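Local coordinates for protein AlyGC (Glaciecola chathamensis, PDB 5GKD) that cleaves alginate, the uronic acid polysaccharide of brown algae, as a lyase of polysaccharide lyase family 6, at residues A[57-62]-A[77-82]; A[63-68]-A[85-90]; A[308-313]-A[340-345]. All blocks are in the same frame, centred on the assembly; numbering follows the deposited sequence.

Contact 1: A[57-62]-A[77-82]; sequences KVFLTG and GLVFKD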
loop_
_atom_site.group_PDB
_atom_site.type_symbol
_atom_site.label_atom_id
_atom_site.label_comp_id
_atom_site.label_asym_id
_atom_site.label_seq_id
_atom_site.Cartn_x
_atom_site.Cartn_y
_atom_site.Cartn_z
ATOM N N LYS A 57 -9.975 -36.023 -4.782
ATOM C CA LYS A 57 -9.001 -36.269 -3.722
ATOM C C LYS A 57 -7.574 -35.901 -4.107
ATOM O O LYS A 57 -6.657 -36.115 -3.304
ATOM C CB LYS A 57 -9.041 -37.743 -3.288
ATOM C CG LYS A 57 -10.349 -38.149 -2.623
ATOM C CD LYS A 57 -10.367 -39.619 -2.210
ATOM C CE LYS A 57 -11.564 -39.906 -1.312
ATOM N NZ LYS A 57 -11.775 -41.358 -1.030
ATOM N N VAL A 58 -7.347 -35.398 -5.316
ATOM C CA VAL A 58 -6.040 -34.902 -5.739
ATOM C C VAL A 58 -6.124 -33.388 -5.806
ATOM O O VAL A 58 -6.826 -32.822 -6.656
ATOM C CB VAL A 58 -5.600 -35.491 -7.085
ATOM C CG1 VAL A 58 -4.330 -34.822 -7.571
ATOM C CG2 VAL A 58 -5.428 -36.991 -6.969
ATOM N N PHE A 59 -5.390 -32.736 -4.923
ATOM C CA PHE A 59 -5.356 -31.292 -4.822
ATOM C C PHE A 59 -3.986 -30.798 -5.230
ATOM O O PHE A 59 -2.973 -31.363 -4.811
ATOM C CB PHE A 59 -5.663 -30.847 -3.389
ATOM C CG PHE A 59 -6.962 -31.358 -2.880
ATOM C CD1 PHE A 59 -8.149 -30.751 -3.253
ATOM C CD2 PHE A 59 -7.007 -32.455 -2.037
ATOM C CE1 PHE A 59 -9.352 -31.215 -2.787
ATOM C CE2 PHE A 59 -8.221 -32.929 -1.573
ATOM C CZ PHE A 59 -9.394 -32.304 -1.951
ATOM N N LEU A 60 -3.960 -29.752 -6.034
ATOM C CA LEU A 60 -2.735 -29.050 -6.377
ATOM C C LEU A 60 -2.821 -27.681 -5.723
ATOM O O LEU A 60 -3.673 -26.867 -6.092
ATOM C CB LEU A 60 -2.545 -28.947 -7.885
ATOM C CG LEU A 60 -1.800 -30.141 -8.479
ATOM C CD1 LEU A 60 -2.660 -31.366 -8.414
ATOM C CD2 LEU A 60 -1.339 -29.892 -9.893
ATOM N N THR A 61 -1.938 -27.432 -4.759
ATOM C CA THR A 61 -2.050 -26.288 -3.865
ATOM C C THR A 61 -0.764 -25.462 -3.889
ATOM O O THR A 61 0.229 -25.814 -4.529
ATOM C CB THR A 61 -2.359 -26.730 -2.427
ATOM O OG1 THR A 61 -1.230 -27.428 -1.868
ATOM C CG2 THR A 61 -3.584 -27.626 -2.391
ATOM N N GLY A 62 -0.796 -24.346 -3.180
ATOM C CA GLY A 62 0.349 -23.454 -3.185
ATOM C C GLY A 62 0.600 -22.922 -4.577
ATOM O O GLY A 62 -0.332 -22.649 -5.340
ATOM N N GLY A 77 -9.558 -34.678 -13.644
ATOM C CA GLY A 77 -9.704 -35.107 -12.264
ATOM C C GLY A 77 -8.755 -34.463 -11.283
ATOM O O GLY A 77 -8.240 -35.150 -10.394
ATOM N N LEU A 78 -8.507 -33.163 -11.425
ATOM C CA LEU A 78 -7.652 -32.410 -10.516
ATOM C C LEU A 78 -8.433 -31.246 -9.921
ATOM O O LEU A 78 -9.371 -30.725 -10.535
ATOM C CB LEU A 78 -6.403 -31.865 -11.242
ATOM C CG LEU A 78 -5.596 -32.843 -12.106
ATOM C CD1 LEU A 78 -4.467 -32.128 -12.834
ATOM C CD2 LEU A 78 -5.071 -33.985 -11.235
ATOM N N VAL A 79 -8.022 -30.830 -8.732
ATOM C CA VAL A 79 -8.576 -29.669 -8.048
ATOM C C VAL A 79 -7.422 -28.731 -7.709
ATOM O O VAL A 79 -6.510 -29.115 -6.964
ATOM C CB VAL A 79 -9.333 -30.054 -6.769
ATOM C CG1 VAL A 79 -9.873 -28.794 -6.075
ATOM C CG2 VAL A 79 -10.471 -31.027 -7.077
ATOM N N PHE A 80 -7.456 -27.511 -8.253
ATOM C CA PHE A 80 -6.570 -26.443 -7.804
ATOM C C PHE A 80 -7.307 -25.619 -6.754
ATOM O O PHE A 80 -8.405 -25.115 -7.009
ATOM C CB PHE A 80 -6.108 -25.538 -8.948
ATOM C CG PHE A 80 -5.312 -26.232 -10.015
ATOM C CD1 PHE A 80 -5.942 -27.034 -10.967
ATOM C CD2 PHE A 80 -3.950 -26.057 -10.098
ATOM C CE1 PHE A 80 -5.212 -27.686 -11.950
ATOM C CE2 PHE A 80 -3.212 -26.693 -11.085
ATOM C CZ PHE A 80 -3.844 -27.503 -12.011
ATOM N N LYS A 81 -6.701 -25.489 -5.578
ATOM C CA LYS A 81 -7.254 -24.718 -4.472
ATOM C C LYS A 81 -6.108 -24.395 -3.528
ATOM O O LYS A 81 -5.015 -24.947 -3.653
ATOM C CB LYS A 81 -8.361 -25.490 -3.742
ATOM C CG LYS A 81 -7.831 -26.636 -2.888
ATOM C CD LYS A 81 -8.938 -27.286 -2.069
ATOM C CE LYS A 81 -8.345 -28.179 -0.996
ATOM N NZ LYS A 81 -9.382 -28.891 -0.188
ATOM N N ASP A 82 -6.380 -23.509 -2.569
ATOM C CA ASP A 82 -5.413 -23.119 -1.532
ATOM C C ASP A 82 -4.074 -22.723 -2.138
ATOM O O ASP A 82 -3.019 -23.199 -1.723
ATOM C CB ASP A 82 -5.215 -24.232 -0.502
ATOM C CG ASP A 82 -6.497 -24.611 0.214
ATOM O OD1 ASP A 82 -7.392 -23.759 0.365
ATOM O OD2 ASP A 82 -6.605 -25.772 0.638
HETATM O O HOH W 1 -8.857 -34.339 -7.777
#
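Phe-59 and Lys-81 meet across two neighbouring parallel strands, one at 58-62 and the other within 77-82, near the N-terminal end of the parallel beta-helix. Backbone bonds hold the strands together. Val-79 N donates a hydrogen bond to Val-58 O (3.1 Å), and Leu-60 N donates one to Val-79 O (2.8 Å). The next rung, Lys-81 N to Leu-60 O, is weak at 3.4 Å. After it the chain turns at Asp-82, whose carbonyl O, rather than that of Lys-81, receives Gly-62 N at 2.9 Å. At the other end a water bridges Val-58 O and Gly-77 O.

The apolar contacts lie on both faces. Leu-60 lies alongside Phe-80, with CB over a face of its ring, 4.3 Å from the centroid, and CD2 near CE2. On the other face Val-79 CB comes within 3.8 Å of Phe-59 CD1, and Trp-426 and Tyr-427 touch Val-79 too.

The charged contact is a cation-pi pair. Lys-81 has CG between the backbone N and the carbonyl carbon (chi1 73°), and from there its extended chain passes the ring with CE 3.4 Å from Phe-59 CD1. NZ ends over the ring face, 3.9 Å from the centroid and 27° off the normal. An alanine in place of Lys-81 would probably leave that face of Phe-59 without its cation and methylene cover, and the ring freer to turn.

Leu-60 and Phe-80 thus meet through apolar packing alone, whereas the partly exposed Phe-59 ring is covered by a chain whose ammonium end can probably still reach water.

Contact 2: A[63-68]-A[85-90]; sequences QSNLRL and TPTGEV. With PO4 (phosphate ion), chain I.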
loop_
_atom_site.group_PDB
_atom_site.type_symbol
_atom_site.label_atom_id
_atom_site.label_comp_id
_atom_site.label_asym_id
_atom_site.label_seq_id
_atom_site.Cartn_x
_atom_site.Cartn_y
_atom_site.Cartn_z
ATOM N N GLN A 63 1.878 -22.794 -4.929
ATOM C CA GLN A 63 2.261 -22.238 -6.228
ATOM C C GLN A 63 2.384 -23.369 -7.244
ATOM O O GLN A 63 3.458 -23.700 -7.731
ATOM C CB GLN A 63 3.537 -21.414 -6.114
ATOM C CG GLN A 63 3.272 -20.001 -5.617
ATOM C CD GLN A 63 2.577 -20.009 -4.262
ATOM O OE1 GLN A 63 3.210 -20.260 -3.235
ATOM N NE2 GLN A 63 1.270 -19.794 -4.260
ATOM N N SER A 64 1.228 -23.964 -7.545
ATOM C CA SER A 64 1.063 -25.023 -8.527
ATOM C C SER A 64 0.462 -24.445 -9.796
ATOM O O SER A 64 -0.201 -23.407 -9.772
ATOM C CB SER A 64 0.149 -26.130 -8.001
ATOM O OG SER A 64 0.723 -26.840 -6.938
ATOM N N ASN A 65 0.695 -25.134 -10.907
ATOM C CA ASN A 65 0.082 -24.763 -12.176
ATOM C C ASN A 65 0.215 -25.954 -13.119
ATOM O O ASN A 65 0.717 -27.013 -12.739
ATOM C CB ASN A 65 0.695 -23.474 -12.742
ATOM C CG ASN A 65 2.177 -23.612 -13.098
ATOM O OD1 ASN A 65 2.692 -24.707 -13.274
ATOM N ND2 ASN A 65 2.859 -22.480 -13.211
ATOM N N LEU A 66 -0.261 -25.781 -14.350
ATOM C CA LEU A 66 -0.291 -26.869 -15.322
ATOM C C LEU A 66 -0.025 -26.330 -16.718
ATOM O O LEU A 66 -0.632 -25.336 -17.132
ATOM C CB LEU A 66 -1.635 -27.604 -15.291
ATOM C CG LEU A 66 -1.959 -28.581 -16.432
ATOM C CD1 LEU A 66 -0.973 -29.728 -16.475
ATOM C CD2 LEU A 66 -3.378 -29.107 -16.301
ATOM N N ARG A 67 0.892 -26.974 -17.430
ATOM C CA ARG A 67 1.165 -26.658 -18.824
ATOM C C ARG A 67 1.047 -27.935 -19.636
ATOM O O ARG A 67 1.565 -28.977 -19.229
ATOM C CB ARG A 67 2.548 -26.026 -19.002
ATOM C CG ARG A 67 2.635 -24.586 -18.485
ATOM C CD ARG A 67 4.035 -24.020 -18.587
ATOM N NE ARG A 67 4.970 -24.734 -17.725
ATOM C CZ ARG A 67 6.290 -24.753 -17.881
ATOM N NH1 ARG A 67 6.863 -24.106 -18.896
ATOM N NH2 ARG A 67 7.040 -25.435 -17.022
ATOM N N LEU A 68 0.320 -27.864 -20.748
ATOM C CA LEU A 68 0.251 -28.944 -21.724
ATOM C C LEU A 68 1.112 -28.590 -22.927
ATOM O O LEU A 68 1.109 -27.446 -23.378
ATOM C CB LEU A 68 -1.185 -29.191 -22.196
ATOM C CG LEU A 68 -2.170 -29.830 -21.232
ATOM C CD1 LEU A 68 -2.684 -28.796 -20.232
ATOM C CD2 LEU A 68 -3.336 -30.501 -21.971
ATOM N N THR A 85 -1.148 -19.467 -9.068
ATOM C CA THR A 85 -0.064 -19.784 -9.979
ATOM C C THR A 85 1.077 -18.780 -9.818
ATOM O O THR A 85 0.836 -17.577 -9.691
ATOM C CB THR A 85 -0.529 -19.791 -11.430
ATOM O OG1 THR A 85 0.594 -20.127 -12.256
ATOM C CG2 THR A 85 -1.081 -18.419 -11.862
ATOM N N PRO A 86 2.326 -19.250 -9.788
ATOM C CA PRO A 86 3.466 -18.328 -9.791
ATOM C C PRO A 86 3.779 -17.756 -11.168
ATOM O O PRO A 86 4.613 -16.843 -11.265
ATOM C CB PRO A 86 4.612 -19.211 -9.289
ATOM C CG PRO A 86 4.263 -20.545 -9.807
ATOM C CD PRO A 86 2.759 -20.657 -9.752
ATOM N N THR A 87 3.154 -18.257 -12.235
ATOM C CA THR A 87 3.403 -17.722 -13.569
ATOM C C THR A 87 2.226 -16.845 -13.996
ATOM O O THR A 87 1.484 -16.311 -13.154
ATOM C CB THR A 87 3.685 -18.862 -14.565
ATOM O OG1 THR A 87 2.554 -19.724 -14.663
ATOM C CG2 THR A 87 4.893 -19.690 -14.130
ATOM N N GLY A 88 2.060 -16.686 -15.304
ATOM C CA GLY A 88 0.962 -15.893 -15.804
ATOM C C GLY A 88 -0.365 -16.611 -15.830
ATOM O O GLY A 88 -1.399 -15.953 -15.964
ATOM N N GLU A 89 -0.363 -17.941 -15.694
ATOM C CA GLU A 89 -1.565 -18.739 -15.915
ATOM C C GLU A 89 -1.553 -19.957 -15.009
ATOM O O GLU A 89 -0.500 -20.522 -14.731
ATOM C CB GLU A 89 -1.689 -19.241 -17.364
ATOM C CG GLU A 89 -1.300 -18.267 -18.440
ATOM C CD GLU A 89 0.189 -18.157 -18.661
ATOM O OE1 GLU A 89 0.913 -19.155 -18.449
ATOM O OE2 GLU A 89 0.629 -17.055 -19.052
ATOM N N VAL A 90 -2.744 -20.389 -14.602
ATOM C CA VAL A 90 -2.871 -21.652 -13.878
ATOM C C VAL A 90 -2.780 -22.835 -14.828
ATOM O O VAL A 90 -2.004 -23.769 -14.600
ATOM C CB VAL A 90 -4.187 -21.684 -13.088
ATOM C CG1 VAL A 90 -4.269 -22.967 -12.275
ATOM C CG2 VAL A 90 -4.284 -20.463 -12.206
HETATM P P PO4 I . 10.443 -24.666 -18.526
HETATM O O1 PO4 I . 9.736 -25.113 -17.268
HETATM O O2 PO4 I . 11.537 -25.648 -18.872
HETATM O O3 PO4 I . 9.485 -24.578 -19.692
HETATM O O4 PO4 I . 11.035 -23.305 -18.272
HETATM O O HOH W 2 0.310 -22.773 -16.445
#
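At a corner of the parallel beta-helix, where the chain enters strand 65-69 of one coil and strand 89-92 of the next, the 85-90 loop folds into an ST turn and receives the side chain of Asn-65. Thr-85 OG1 makes the turn by accepting the backbone N-H of Thr-87 at 3.2 Å. The same hydroxyl donates to Glu-89 O at 2.7 Å, approaching from above the carbonyl plane, 58° out of it, so one side chain ties the two ends of the loop together.

Asn-65 reaches into this turn. Its CG sits between the backbone N and the carbonyl carbon (chi1 64°), a torsion that directs the amide at the two threonine hydroxyls. Asn-65 ND2 makes two weak bonds, one to Thr-87 OG1 at 3.1 Å, badly bent, and a straighter one to Thr-85 OG1 at 3.4 Å. The firm link between the segments is a backbone one, Leu-66 N to Val-90 O at 2.7 Å. Beside it a water lies between Leu-66 O and Glu-89 O.

At the start of the contact Pro-86 lies across Gln-63, its CD 3.8 Å from Gln-63 CB; the glutamine NE2 turns to Tyr-84 O instead. Lys-475 of the second subunit packs on Pro-86 and Thr-87, so the loop also belongs to the dimer contact.

Farther along the strand, Arg-67 holds a phosphate, probably from the crystallisation liquor and shared with Arg-95. The ion lies at the guanidinium edge, in its plane, gripped through two nitrogens: Arg-67 NH1 to phosphate O3 at 2.8 Å and Arg-67 NH2 to phosphate O1 at 2.7 Å.

Contact 3: A[308-313]-A[340-345]; sequences NALIEN and NMNNNL
A turn shared by successive coils of the parallel beta-helix carries Asn-344, whose side chain reaches back to the preceding coil. Its ND2 bonds to Ile-311 O at 2.9 Å, almost straight (171°), while its OD1 takes the backbone N-H of Asn-314. One coil on the pattern repeats: Asn-369 ND2 reaches Met-341 O and its OD1 accepts Asn-344 N. This repeat is consistent with an asparagine ladder, as in parallel beta-helices of the pectate lyase type.

Ile-311 O is gripped twice. Asn-342 N approaches it at 3.0 Å from one face of the carbonyl plane and Asn-344 ND2 from the opposite face, 46° out of the plane, so both donors share one oxygen without competing for the same direction. The remaining backbone bonds continue the parallel pairing, on to Ala-309 and Asn-313 just beyond strand 310-312: Ile-311 N to Asn-340 O at 2.9 Å, flanked by Asn-340 N to Ala-309 O and Asn-313 N to Asn-342 O.

On the buried face Ile-311 CB meets Met-341 CG at 4.1 Å, while Val-291 and Leu-289 touch the two side chains. A water joins Asn-308 OD1, Ala-309 O and Asn-340 ND2 at the strand start.

At the turn Asn-313 and Asn-343 both have positive phi and point the same way. Their amide planes are 8° apart, and Asn-313 ND2, bonded to Gly-409 O, passes 3.9 Å from Asn-343 CB.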
loop_
_atom_site.group_PDB
_atom_site.type_symbol
_atom_site.label_atom_id
_atom_site.label_comp_id
_atom_site.label_asym_id
_atom_site.label_seq_id
_atom_site.Cartn_x
_atom_site.Cartn_y
_atom_site.Cartn_z
ATOM N N ASN A 308 -23.955 -4.306 -41.136
ATOM C CA ASN A 308 -24.526 -5.597 -41.511
ATOM C C ASN A 308 -24.710 -6.512 -40.294
ATOM O O ASN A 308 -24.393 -7.702 -40.329
ATOM C CB ASN A 308 -23.669 -6.271 -42.592
ATOM C CG ASN A 308 -24.341 -7.481 -43.210
ATOM O OD1 ASN A 308 -25.554 -7.548 -43.299
ATOM N ND2 ASN A 308 -23.546 -8.446 -43.630
ATOM N N ALA A 309 -25.215 -5.958 -39.202
ATOM C CA ALA A 309 -25.735 -6.796 -38.129
ATOM C C ALA A 309 -27.067 -7.416 -38.539
ATOM O O ALA A 309 -27.847 -6.826 -39.291
ATOM C CB ALA A 309 -25.923 -5.983 -36.847
ATOM N N LEU A 310 -27.327 -8.617 -38.034
ATOM C CA LEU A 310 -28.589 -9.320 -38.263
ATOM C C LEU A 310 -29.113 -9.808 -36.919
ATOM O O LEU A 310 -28.486 -10.652 -36.267
ATOM C CB LEU A 310 -28.392 -10.483 -39.232
ATOM C CG LEU A 310 -29.538 -11.066 -40.069
ATOM C CD1 LEU A 310 -29.515 -12.575 -39.932
ATOM C CD2 LEU A 310 -30.924 -10.509 -39.770
ATOM N N ILE A 311 -30.250 -9.280 -36.503
ATOM C CA ILE A 311 -30.806 -9.522 -35.174
ATOM C C ILE A 311 -32.203 -10.101 -35.384
ATOM O O ILE A 311 -33.152 -9.353 -35.631
ATOM C CB ILE A 311 -30.839 -8.234 -34.334
ATOM C CG1 ILE A 311 -29.447 -7.593 -34.295
ATOM C CG2 ILE A 311 -31.353 -8.505 -32.948
ATOM C CD1 ILE A 311 -29.345 -6.289 -33.545
ATOM N N GLU A 312 -32.353 -11.425 -35.306
ATOM C CA GLU A 312 -33.650 -11.999 -35.629
ATOM C C GLU A 312 -34.036 -13.102 -34.659
ATOM O O GLU A 312 -33.187 -13.772 -34.073
ATOM C CB GLU A 312 -33.706 -12.518 -37.088
ATOM C CG GLU A 312 -33.020 -13.836 -37.327
ATOM C CD GLU A 312 -32.675 -14.072 -38.793
ATOM O OE1 GLU A 312 -33.194 -13.338 -39.677
ATOM O OE2 GLU A 312 -31.860 -14.988 -39.039
ATOM N N ASN A 313 -35.345 -13.258 -34.484
ATOM C CA ASN A 313 -35.936 -14.332 -33.678
ATOM C C ASN A 313 -35.401 -14.381 -32.249
ATOM O O ASN A 313 -35.290 -15.448 -31.652
ATOM C CB ASN A 313 -35.756 -15.677 -34.369
ATOM C CG ASN A 313 -36.618 -15.785 -35.605
ATOM O OD1 ASN A 313 -36.149 -15.598 -36.716
ATOM N ND2 ASN A 313 -37.900 -16.052 -35.404
ATOM N N ASN A 340 -30.212 -5.157 -39.938
ATOM C CA ASN A 340 -31.583 -5.659 -39.992
ATOM C C ASN A 340 -31.983 -6.273 -38.662
ATOM O O ASN A 340 -31.253 -7.098 -38.117
ATOM C CB ASN A 340 -31.744 -6.703 -41.101
ATOM C CG ASN A 340 -31.674 -6.091 -42.492
ATOM O OD1 ASN A 340 -32.674 -5.587 -43.005
ATOM N ND2 ASN A 340 -30.494 -6.104 -43.091
ATOM N N MET A 341 -33.169 -5.909 -38.171
ATOM C CA MET A 341 -33.736 -6.480 -36.953
ATOM C C MET A 341 -35.164 -6.947 -37.241
ATOM O O MET A 341 -36.068 -6.117 -37.399
ATOM C CB MET A 341 -33.699 -5.458 -35.815
ATOM C CG MET A 341 -34.234 -5.985 -34.512
ATOM S SD MET A 341 -33.619 -5.087 -33.074
ATOM C CE MET A 341 -34.624 -5.840 -31.795
ATOM N N ASN A 342 -35.370 -8.269 -37.284
ATOM C CA ASN A 342 -36.612 -8.870 -37.765
ATOM C C ASN A 342 -37.076 -9.994 -36.851
ATOM O O ASN A 342 -36.266 -10.682 -36.227
ATOM C CB ASN A 342 -36.475 -9.492 -39.162
ATOM C CG ASN A 342 -35.607 -8.692 -40.076
ATOM O OD1 ASN A 342 -35.854 -7.510 -40.301
ATOM N ND2 ASN A 342 -34.567 -9.322 -40.609
ATOM N N ASN A 343 -38.395 -10.208 -36.830
ATOM C CA ASN A 343 -39.018 -11.394 -36.236
ATOM C C ASN A 343 -38.662 -11.573 -34.762
ATOM O O ASN A 343 -38.666 -12.687 -34.245
ATOM C CB ASN A 343 -38.671 -12.647 -37.038
ATOM C CG ASN A 343 -39.206 -12.582 -38.449
ATOM O OD1 ASN A 343 -38.504 -12.184 -39.372
ATOM N ND2 ASN A 343 -40.466 -12.955 -38.620
ATOM N N ASN A 344 -38.373 -10.477 -34.078
ATOM C CA ASN A 344 -38.131 -10.504 -32.649
ATOM C C ASN A 344 -39.439 -10.333 -31.874
ATOM O O ASN A 344 -40.456 -9.885 -32.401
ATOM C CB ASN A 344 -37.114 -9.427 -32.268
ATOM C CG ASN A 344 -35.755 -9.650 -32.950
ATOM O OD1 ASN A 344 -35.000 -10.534 -32.562
ATOM N ND2 ASN A 344 -35.473 -8.883 -33.981
ATOM N N LEU A 345 -39.393 -10.694 -30.601
ATOM C CA LEU A 345 -40.546 -10.632 -29.719
ATOM C C LEU A 345 -40.143 -9.899 -28.455
ATOM O O LEU A 345 -39.214 -10.317 -27.756
ATOM C CB LEU A 345 -41.073 -12.031 -29.392
ATOM C CG LEU A 345 -42.124 -12.136 -28.283
ATOM C CD1 LEU A 345 -43.452 -11.536 -28.686
ATOM C CD2 LEU A 345 -42.328 -13.589 -27.880
HETATM O O HOH W 3 -28.186 -7.569 -41.741
#

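How the contacts relate
Contacts 1 and 2 belong to consecutive stretches of the same coils, their centres 12 Å apart and their segments alternating along the chain. They share a core at the Phe-80 ring: its CD2 lies 3.8 Å from Val-90 CG1, and Leu-66 CB and Asn-65 CA also pack on it. Contact 3 lies several coils farther along the helix, its centre 46 Å from contact 1 and 43 Å from contact 2, with no touch to either. Along the chain, the calcium ligands Asn-180, Glu-183, Glu-212 and Glu-214 and the carbonate-pocket residues Glu-214, Arg-240, Arg-264 and Tyr-303 fall between contacts 1 and 2 on one side and contact 3 on the other; none of them belongs to the three contacts.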